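Side-chain contacts in HydG protein (Carboxydothermus hydrogenoformans, PDB 4RTB), which is a radical SAM maturase that probably makes the carbon monoxide and cyanide ligands needed for assembly of the [FeFe]-hydrogenase active site: residues Lys191-Leu196 with Leu232-Arg237; Ser374-Val379 with Asp435-Leu440; Phe424-Tyr429 with Gly446-Val451. All blocks are in the same frame, centred on the assembly; numbering follows the deposited sequence.

Contact 1 of 3, residues Lys191-Leu196 with Leu232-Arg237; sequences KGYERL and LNAVER
A buried aromatic contact joins two neighbouring helices of the radical SAM barrel, with Y193 of helix 190-197 reaching over to the first turn of helix 234-240, where it meets A234 and R237. The side chain of A234 is about 9 Å from the bound S-adenosylmethionine and about 5 Å from that of R231, which binds it. The phenol CE2 of Y193 lies 3.3 Å from A234 O, and CD2 of the same ring lies 3.6 Å from R237 C. R237 adds the foot of its side chain, CB standing 3.7 Å from Y193 CE2. The R237 chain then bends at chi3 (-96°) and brings the guanidinium back along its own helix, one face over A234 CA and N233 OD1 in plane at its edge. Guanidinium and phenol planes are only 23° apart, but the two groups meet obliquely, R237 NH1 being 3.9 Å from Y193 CE2. W230 gives R237 a cation-pi partner. At the far end of the phenol, Y193 OH lies 3.6 Å from A234 CB and is hydrogen-bonded outside the interface, with Y204 OH and with the backbone N of L188. With no hydrogen bond between the two segments, the contact itself is van der Waals packing, while bonds beyond it fix the tyrosine hydroxyl.

Contact 2 of 3, residues Ser374-Val379 with Asp435-Leu440; sequences SLAEIV and DKHPEL
H437, at the N-cap position of helix 438-454, is the first residue of 435-440 to meet the opposing helix 375-384, and it does so with the face of its imidazole. The methyl of A376 sits over that face in a CH-pi contact, CB lying 3.9 Å from the ring centroid and 25° off the ring normal. It is displaced toward the rim, with CE1 and NE2 of H437 as its nearest atoms, CE1 at 3.6 Å from A376 CB. P438 and E439 then carry the chain into the first turn of the helix and bring L440 round to the same side as the histidine. L440 extends its side chain with CG trans to the backbone N (chi1 -169°), which presents the methyl CD2 to A376. That methyl is 3.8 Å from A376 CB and equally far from A376 O. The alanine side chain thus meets both an imidazole and an isobutyl group. Y429 of helix 419-432 also touches A376, so a third helix shares this junction between helix 375-384, which packs on L98 of strand 95-105, and the C-terminal helices. With no hydrogen bond or ion pair spanning the two segments, the imidazole serves here as a flat packing surface, and the contact depends on shape and dispersion.

Contact 3 of 3, residues Phe424-Tyr429 with Gly446-Val451; sequences FSFVEY and GYLLQV
Helices 424-429 and 446-451 run antiparallel, their axes 11.2 Å apart at closest approach and their directions differing by 163°. L448 fills the space between them, pointing at F426 and V427. Its CG is anti to the carbonyl carbon (chi1 -77°), and the forked end reaches both partners: CD1 lies 3.5 Å from V427 CG2, and CD2 lies 3.6 Å from F426 CD1. The leucine meets the phenyl ring at its rim, CG lying in the ring plane 3.7 Å from F426 CD1. Cutting L448 back to an alanine is likely to open a gap beside the edge of the F426 ring and to take from V427 CG2 its partner in 446-451. The two segments belong to an antiparallel helical hairpin, helix 419-432 returning as helix 438-454 after a short connection, and L448 also packs on L423 and L430 of the first arm. F426 extends with CG anti to the backbone N (chi1 -174°), which sends its ring toward helix 375-384, where V379 and I383 touch it. Y447 adds a looser contact, its CD1 4.4 Å from F426 CE1, the two rings meeting obliquely. One face of the Y447 ring rests against V451 CG2, and its hydroxyl makes a weak hydrogen bond to G386 O.

Overall arrangement
Contacts 2 and 3 both use helix 438-454 and touch each other, for instance through L375 with Y429. Contact 3 holds the two arms of the C-terminal hairpin together, and contact 2 joins its second arm to helix 375-384. Contact 1 stands apart, its centre about 39 Å from that of contact 2 and on the opposite side of the chain's centre, close to the S-adenosylmethionine pocket. Contacts 1 and 3 are buried, whereas contact 2 is only partly so. Their chemistry differs too: contact 3 is wholly apolar between its segments, contact 2 admits an imidazole face, and contact 1 sets a phenol against backbone and arginine.

Contact 1 of 3, residues Lys191-Leu196 with Leu232-Arg237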
loop_
_atom_site.group_PDB
_atom_site.type_symbol
_atom_site.label_atom_id
_atom_site.label_comp_id
_atom_site.label_asym_id
_atom_site.label_seq_id
_atom_site.Cartn_x
_atom_site.Cartn_y
_atom_site.Cartn_z
ATOM N N LYS A 191 -23.389 8.121 -5.015
ATOM C CA LYS A 191 -23.375 9.474 -5.551
ATOM C C LYS A 191 -22.034 10.133 -5.275
ATOM O O LYS A 191 -21.491 10.844 -6.122
ATOM C CB LYS A 191 -24.510 10.307 -4.948
ATOM C CG LYS A 191 -24.656 11.700 -5.547
ATOM N N GLY A 192 -21.507 9.886 -4.081
ATOM C CA GLY A 192 -20.223 10.430 -3.689
ATOM C C GLY A 192 -19.084 9.910 -4.540
ATOM O O GLY A 192 -18.191 10.664 -4.923
ATOM N N TYR A 193 -19.114 8.615 -4.835
ATOM C CA TYR A 193 -18.099 8.016 -5.690
ATOM C C TYR A 193 -18.260 8.488 -7.131
ATOM O O TYR A 193 -17.273 8.633 -7.852
ATOM C CB TYR A 193 -18.160 6.492 -5.608
ATOM C CG TYR A 193 -17.637 5.937 -4.304
ATOM C CD1 TYR A 193 -16.457 6.414 -3.750
ATOM C CD2 TYR A 193 -18.328 4.947 -3.622
ATOM C CE1 TYR A 193 -15.973 5.913 -2.557
ATOM C CE2 TYR A 193 -17.852 4.440 -2.427
ATOM C CZ TYR A 193 -16.675 4.926 -1.900
ATOM O OH TYR A 193 -16.199 4.426 -0.710
ATOM N N GLU A 194 -19.500 8.726 -7.548
ATOM C CA GLU A 194 -19.747 9.334 -8.851
ATOM C C GLU A 194 -19.153 10.736 -8.898
ATOM O O GLU A 194 -18.692 11.191 -9.946
ATOM C CB GLU A 194 -21.243 9.385 -9.164
ATOM C CG GLU A 194 -21.784 8.126 -9.820
ATOM N N ARG A 195 -19.167 11.419 -7.759
ATOM C CA ARG A 195 -18.576 12.747 -7.665
ATOM C C ARG A 195 -17.058 12.647 -7.711
ATOM O O ARG A 195 -16.390 13.496 -8.302
ATOM C CB ARG A 195 -19.030 13.460 -6.384
ATOM C CG ARG A 195 -20.483 13.929 -6.406
ATOM C CD ARG A 195 -20.894 14.586 -5.091
ATOM N NE ARG A 195 -20.206 15.853 -4.856
ATOM C CZ ARG A 195 -20.321 16.572 -3.743
ATOM N NH1 ARG A 195 -19.658 17.715 -3.616
ATOM N NH2 ARG A 195 -21.098 16.149 -2.754
ATOM N N LEU A 196 -16.519 11.598 -7.097
ATOM C CA LEU A 196 -15.074 11.428 -7.000
ATOM C C LEU A 196 -14.460 11.031 -8.341
ATOM O O LEU A 196 -13.375 11.495 -8.690
ATOM C CB LEU A 196 -14.727 10.385 -5.936
ATOM C CG LEU A 196 -13.290 10.450 -5.414
ATOM C CD1 LEU A 196 -13.027 11.803 -4.769
ATOM C CD2 LEU A 196 -13.008 9.320 -4.435
ATOM N N LEU A 232 -17.166 -2.416 4.432
ATOM C CA LEU A 232 -16.760 -3.599 3.686
ATOM C C LEU A 232 -17.081 -3.508 2.196
ATOM O O LEU A 232 -16.205 -3.740 1.358
ATOM C CB LEU A 232 -17.412 -4.846 4.273
ATOM C CG LEU A 232 -16.858 -6.124 3.647
ATOM C CD1 LEU A 232 -15.338 -6.148 3.735
ATOM C CD2 LEU A 232 -17.443 -7.332 4.318
ATOM N N ASN A 233 -18.327 -3.185 1.857
ATOM C CA ASN A 233 -18.695 -3.074 0.447
ATOM C C ASN A 233 -18.606 -1.642 -0.075
ATOM O O ASN A 233 -19.332 -1.260 -0.992
ATOM C CB ASN A 233 -20.100 -3.638 0.193
ATOM C CG ASN A 233 -21.073 -3.330 1.308
ATOM O OD1 ASN A 233 -21.351 -2.169 1.603
ATOM N ND2 ASN A 233 -21.618 -4.376 1.920
ATOM N N ALA A 234 -17.700 -0.859 0.506
ATOM C CA ALA A 234 -17.440 0.498 0.037
ATOM C C ALA A 234 -16.752 0.468 -1.320
ATOM O O ALA A 234 -17.079 1.252 -2.218
ATOM C CB ALA A 234 -16.592 1.260 1.044
ATOM N N VAL A 235 -15.793 -0.442 -1.457
ATOM C CA VAL A 235 -15.063 -0.601 -2.705
ATOM C C VAL A 235 -15.986 -1.088 -3.817
ATOM O O VAL A 235 -15.791 -0.745 -4.977
ATOM C CB VAL A 235 -13.878 -1.574 -2.550
ATOM C CG1 VAL A 235 -12.566 -0.809 -2.543
ATOM C CG2 VAL A 235 -14.030 -2.396 -1.274
ATOM N N GLU A 236 -16.991 -1.886 -3.460
ATOM C CA GLU A 236 -18.002 -2.311 -4.423
ATOM C C GLU A 236 -18.716 -1.106 -5.012
ATOM O O GLU A 236 -18.854 -0.980 -6.231
ATOM C CB GLU A 236 -19.015 -3.243 -3.767
ATOM C CG GLU A 236 -18.916 -4.679 -4.222
ATOM C CD GLU A 236 -19.097 -5.648 -3.078
ATOM O OE1 GLU A 236 -20.227 -6.147 -2.891
ATOM O OE2 GLU A 236 -18.105 -5.901 -2.363
ATOM N N ARG A 237 -19.170 -0.220 -4.133
ATOM C CA ARG A 237 -19.822 1.006 -4.559
ATOM C C ARG A 237 -18.875 1.861 -5.392
ATOM O O ARG A 237 -19.291 2.475 -6.374
ATOM C CB ARG A 237 -20.331 1.788 -3.349
ATOM C CG ARG A 237 -21.583 1.186 -2.737
ATOM C CD ARG A 237 -22.027 1.937 -1.499
ATOM N NE ARG A 237 -21.533 1.317 -0.275
ATOM C CZ ARG A 237 -20.678 1.894 0.562
ATOM N NH1 ARG A 237 -20.221 3.112 0.310
ATOM N NH2 ARG A 237 -20.286 1.255 1.655
#

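Contact 2 of 3, residues Ser374-Val379 with Asp435-Leu440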
loop_
_atom_site.group_PDB
_atom_site.type_symbol
_atom_site.label_atom_id
_atom_site.label_comp_id
_atom_site.label_asym_id
_atom_site.label_seq_id
_atom_site.Cartn_x
_atom_site.Cartn_y
_atom_site.Cartn_z
ATOM N N SER A 374 15.359 11.703 4.152
ATOM C CA SER A 374 15.351 12.370 2.850
ATOM C C SER A 374 15.208 11.403 1.682
ATOM O O SER A 374 15.770 10.312 1.702
ATOM C CB SER A 374 16.625 13.193 2.666
ATOM O OG SER A 374 16.712 13.691 1.344
ATOM N N LEU A 375 14.474 11.829 0.658
ATOM C CA LEU A 375 14.203 10.993 -0.511
ATOM C C LEU A 375 15.481 10.556 -1.224
ATOM O O LEU A 375 15.622 9.386 -1.592
ATOM C CB LEU A 375 13.287 11.732 -1.490
ATOM C CG LEU A 375 12.963 11.015 -2.804
ATOM C CD1 LEU A 375 12.212 9.718 -2.546
ATOM C CD2 LEU A 375 12.168 11.921 -3.734
ATOM N N ALA A 376 16.406 11.494 -1.412
ATOM C CA ALA A 376 17.671 11.205 -2.084
ATOM C C ALA A 376 18.447 10.097 -1.374
ATOM O O ALA A 376 19.031 9.226 -2.022
ATOM C CB ALA A 376 18.519 12.463 -2.179
ATOM N N GLU A 377 18.446 10.133 -0.045
ATOM C CA GLU A 377 19.113 9.112 0.754
ATOM C C GLU A 377 18.554 7.720 0.479
ATOM O O GLU A 377 19.302 6.795 0.160
ATOM C CB GLU A 377 18.996 9.435 2.246
ATOM C CG GLU A 377 20.156 10.252 2.793
ATOM C CD GLU A 377 19.852 10.883 4.139
ATOM O OE1 GLU A 377 19.211 10.220 4.985
ATOM O OE2 GLU A 377 20.249 12.048 4.348
ATOM N N ILE A 378 17.238 7.572 0.594
ATOM C CA ILE A 378 16.621 6.264 0.425
ATOM C C ILE A 378 16.705 5.806 -1.028
ATOM O O ILE A 378 16.673 4.608 -1.300
ATOM C CB ILE A 378 15.144 6.256 0.900
ATOM C CG1 ILE A 378 14.174 6.384 -0.275
ATOM C CG2 ILE A 378 14.901 7.335 1.943
ATOM C CD1 ILE A 378 13.365 5.133 -0.530
ATOM N N VAL A 379 16.819 6.752 -1.958
ATOM C CA VAL A 379 17.011 6.399 -3.361
ATOM C C VAL A 379 18.414 5.840 -3.548
ATOM O O VAL A 379 18.615 4.866 -4.272
ATOM C CB VAL A 379 16.796 7.608 -4.297
ATOM C CG1 VAL A 379 17.354 7.326 -5.682
ATOM C CG2 VAL A 379 15.320 7.953 -4.379
ATOM N N ASP A 435 21.544 18.815 -10.077
ATOM C CA ASP A 435 22.208 19.927 -9.408
ATOM C C ASP A 435 22.145 19.790 -7.892
ATOM O O ASP A 435 23.059 20.212 -7.187
ATOM C CB ASP A 435 21.591 21.258 -9.842
ATOM C CG ASP A 435 21.946 21.628 -11.270
ATOM O OD1 ASP A 435 21.155 21.314 -12.184
ATOM O OD2 ASP A 435 23.019 22.233 -11.478
ATOM N N LYS A 436 21.062 19.199 -7.396
ATOM C CA LYS A 436 20.895 18.986 -5.962
ATOM C C LYS A 436 21.984 18.065 -5.414
ATOM O O LYS A 436 22.635 18.385 -4.421
ATOM C CB LYS A 436 19.510 18.409 -5.664
ATOM N N HIS A 437 22.172 16.920 -6.065
ATOM C CA HIS A 437 23.246 15.994 -5.716
ATOM C C HIS A 437 23.859 15.410 -6.978
ATOM O O HIS A 437 23.282 14.518 -7.599
ATOM C CB HIS A 437 22.743 14.862 -4.821
ATOM C CG HIS A 437 21.524 15.211 -4.031
ATOM N ND1 HIS A 437 20.268 15.275 -4.603
ATOM C CD2 HIS A 437 21.360 15.513 -2.724
ATOM C CE1 HIS A 437 19.386 15.605 -3.672
ATOM N NE2 HIS A 437 20.021 15.753 -2.529
ATOM N N PRO A 438 25.032 15.918 -7.364
ATOM C CA PRO A 438 25.722 15.480 -8.581
ATOM C C PRO A 438 26.204 14.028 -8.503
ATOM O O PRO A 438 26.056 13.275 -9.474
ATOM C CB PRO A 438 26.907 16.450 -8.676
ATOM C CG PRO A 438 26.495 17.638 -7.847
ATOM C CD PRO A 438 25.716 17.051 -6.720
ATOM N N GLU A 439 26.770 13.640 -7.364
ATOM C CA GLU A 439 27.305 12.292 -7.207
ATOM C C GLU A 439 26.193 11.261 -7.344
ATOM O O GLU A 439 26.391 10.179 -7.906
ATOM C CB GLU A 439 28.009 12.140 -5.857
ATOM N N LEU A 440 25.019 11.612 -6.835
ATOM C CA LEU A 440 23.848 10.761 -6.963
ATOM C C LEU A 440 23.428 10.648 -8.426
ATOM O O LEU A 440 22.961 9.598 -8.864
ATOM C CB LEU A 440 22.699 11.305 -6.114
ATOM C CG LEU A 440 21.490 10.384 -5.949
ATOM C CD1 LEU A 440 21.921 9.052 -5.365
ATOM C CD2 LEU A 440 20.443 11.038 -5.066
#

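Contact 3 of 3, residues Phe424-Tyr429 with Gly446-Val451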
loop_
_atom_site.group_PDB
_atom_site.type_symbol
_atom_site.label_atom_id
_atom_site.label_comp_id
_atom_site.label_asym_id
_atom_site.label_seq_id
_atom_site.Cartn_x
_atom_site.Cartn_y
_atom_site.Cartn_z
ATOM N N PHE A 424 12.563 5.328 -17.475
ATOM C CA PHE A 424 12.515 6.737 -17.840
ATOM C C PHE A 424 11.962 7.624 -16.736
ATOM O O PHE A 424 12.318 8.799 -16.658
ATOM C CB PHE A 424 11.714 6.921 -19.125
ATOM C CG PHE A 424 12.492 6.574 -20.353
ATOM C CD1 PHE A 424 13.510 7.404 -20.791
ATOM C CD2 PHE A 424 12.236 5.408 -21.052
ATOM C CE1 PHE A 424 14.244 7.089 -21.913
ATOM C CE2 PHE A 424 12.968 5.085 -22.177
ATOM C CZ PHE A 424 13.976 5.928 -22.606
ATOM N N SER A 425 11.104 7.078 -15.881
ATOM C CA SER A 425 10.655 7.839 -14.723
ATOM C C SER A 425 11.861 8.127 -13.832
ATOM O O SER A 425 12.055 9.257 -13.362
ATOM C CB SER A 425 9.567 7.092 -13.948
ATOM O OG SER A 425 10.063 5.899 -13.372
ATOM N N PHE A 426 12.690 7.106 -13.631
ATOM C CA PHE A 426 13.900 7.266 -12.835
ATOM C C PHE A 426 14.902 8.191 -13.528
ATOM O O PHE A 426 15.626 8.939 -12.867
ATOM C CB PHE A 426 14.540 5.908 -12.551
ATOM C CG PHE A 426 15.717 5.976 -11.621
ATOM C CD1 PHE A 426 16.974 5.571 -12.040
ATOM C CD2 PHE A 426 15.568 6.454 -10.328
ATOM C CE1 PHE A 426 18.061 5.633 -11.185
ATOM C CE2 PHE A 426 16.650 6.520 -9.469
ATOM C CZ PHE A 426 17.898 6.109 -9.898
ATOM N N VAL A 427 14.937 8.139 -14.857
ATOM C CA VAL A 427 15.775 9.045 -15.635
ATOM C C VAL A 427 15.366 10.481 -15.339
ATOM O O VAL A 427 16.209 11.326 -15.037
ATOM C CB VAL A 427 15.672 8.776 -17.158
ATOM C CG1 VAL A 427 16.326 9.901 -17.944
ATOM C CG2 VAL A 427 16.310 7.446 -17.521
ATOM N N GLU A 428 14.063 10.743 -15.407
ATOM C CA GLU A 428 13.530 12.076 -15.138
ATOM C C GLU A 428 13.855 12.531 -13.724
ATOM O O GLU A 428 14.203 13.697 -13.502
ATOM C CB GLU A 428 12.019 12.112 -15.358
ATOM C CG GLU A 428 11.402 13.467 -15.065
ATOM C CD GLU A 428 10.104 13.684 -15.808
ATOM O OE1 GLU A 428 9.639 12.738 -16.473
ATOM O OE2 GLU A 428 9.554 14.802 -15.732
ATOM N N TYR A 429 13.740 11.612 -12.770
ATOM C CA TYR A 429 14.131 11.921 -11.401
ATOM C C TYR A 429 15.586 12.367 -11.340
ATOM O O TYR A 429 15.899 13.404 -10.754
ATOM C CB TYR A 429 13.929 10.720 -10.479
ATOM C CG TYR A 429 14.463 10.965 -9.086
ATOM C CD1 TYR A 429 15.715 10.499 -8.708
ATOM C CD2 TYR A 429 13.725 11.686 -8.158
ATOM C CE1 TYR A 429 16.211 10.732 -7.439
ATOM C CE2 TYR A 429 14.212 11.924 -6.887
ATOM C CZ TYR A 429 15.455 11.444 -6.533
ATOM O OH TYR A 429 15.944 11.677 -5.267
ATOM N N GLY A 446 25.075 5.532 -13.936
ATOM C CA GLY A 446 25.804 4.278 -14.014
ATOM C C GLY A 446 24.915 3.066 -13.808
ATOM O O GLY A 446 24.962 2.104 -14.588
ATOM N N TYR A 447 24.099 3.113 -12.759
ATOM C CA TYR A 447 23.145 2.044 -12.480
ATOM C C TYR A 447 22.245 1.773 -13.685
ATOM O O TYR A 447 22.103 0.625 -14.121
ATOM C CB TYR A 447 22.289 2.387 -11.259
ATOM C CG TYR A 447 21.199 1.376 -10.978
ATOM C CD1 TYR A 447 19.895 1.594 -11.403
ATOM C CD2 TYR A 447 21.479 0.197 -10.300
ATOM C CE1 TYR A 447 18.898 0.669 -11.154
ATOM C CE2 TYR A 447 20.489 -0.734 -10.045
ATOM C CZ TYR A 447 19.200 -0.493 -10.475
ATOM O OH TYR A 447 18.210 -1.417 -10.227
ATOM N N LEU A 448 21.646 2.836 -14.217
ATOM C CA LEU A 448 20.768 2.715 -15.375
ATOM C C LEU A 448 21.493 2.091 -16.558
ATOM O O LEU A 448 20.919 1.286 -17.290
ATOM C CB LEU A 448 20.206 4.077 -15.772
ATOM C CG LEU A 448 19.075 4.620 -14.904
ATOM C CD1 LEU A 448 18.702 6.010 -15.366
ATOM C CD2 LEU A 448 17.866 3.698 -14.953
ATOM N N LEU A 449 22.756 2.466 -16.740
ATOM C CA LEU A 449 23.585 1.869 -17.781
ATOM C C LEU A 449 23.714 0.361 -17.577
ATOM O O LEU A 449 23.573 -0.413 -18.528
ATOM C CB LEU A 449 24.970 2.519 -17.807
ATOM C CG LEU A 449 25.015 3.991 -18.222
ATOM C CD1 LEU A 449 26.429 4.543 -18.107
ATOM C CD2 LEU A 449 24.474 4.169 -19.632
ATOM N N GLN A 450 23.975 -0.050 -16.337
ATOM C CA GLN A 450 24.110 -1.473 -16.021
ATOM C C GLN A 450 22.832 -2.249 -16.326
ATOM O O GLN A 450 22.867 -3.298 -16.983
ATOM C CB GLN A 450 24.488 -1.666 -14.551
ATOM C CG GLN A 450 25.916 -1.273 -14.222
ATOM C CD GLN A 450 26.937 -2.097 -14.981
ATOM O OE1 GLN A 450 27.641 -1.585 -15.852
ATOM N NE2 GLN A 450 27.025 -3.383 -14.653
ATOM N N VAL A 451 21.707 -1.731 -15.842
ATOM C CA VAL A 451 20.420 -2.367 -16.092
ATOM C C VAL A 451 20.152 -2.451 -17.593
ATOM O O VAL A 451 19.635 -3.452 -18.088
ATOM C CB VAL A 451 19.269 -1.608 -15.407
ATOM C CG1 VAL A 451 17.988 -2.425 -15.465
ATOM C CG2 VAL A 451 19.628 -1.299 -13.968
#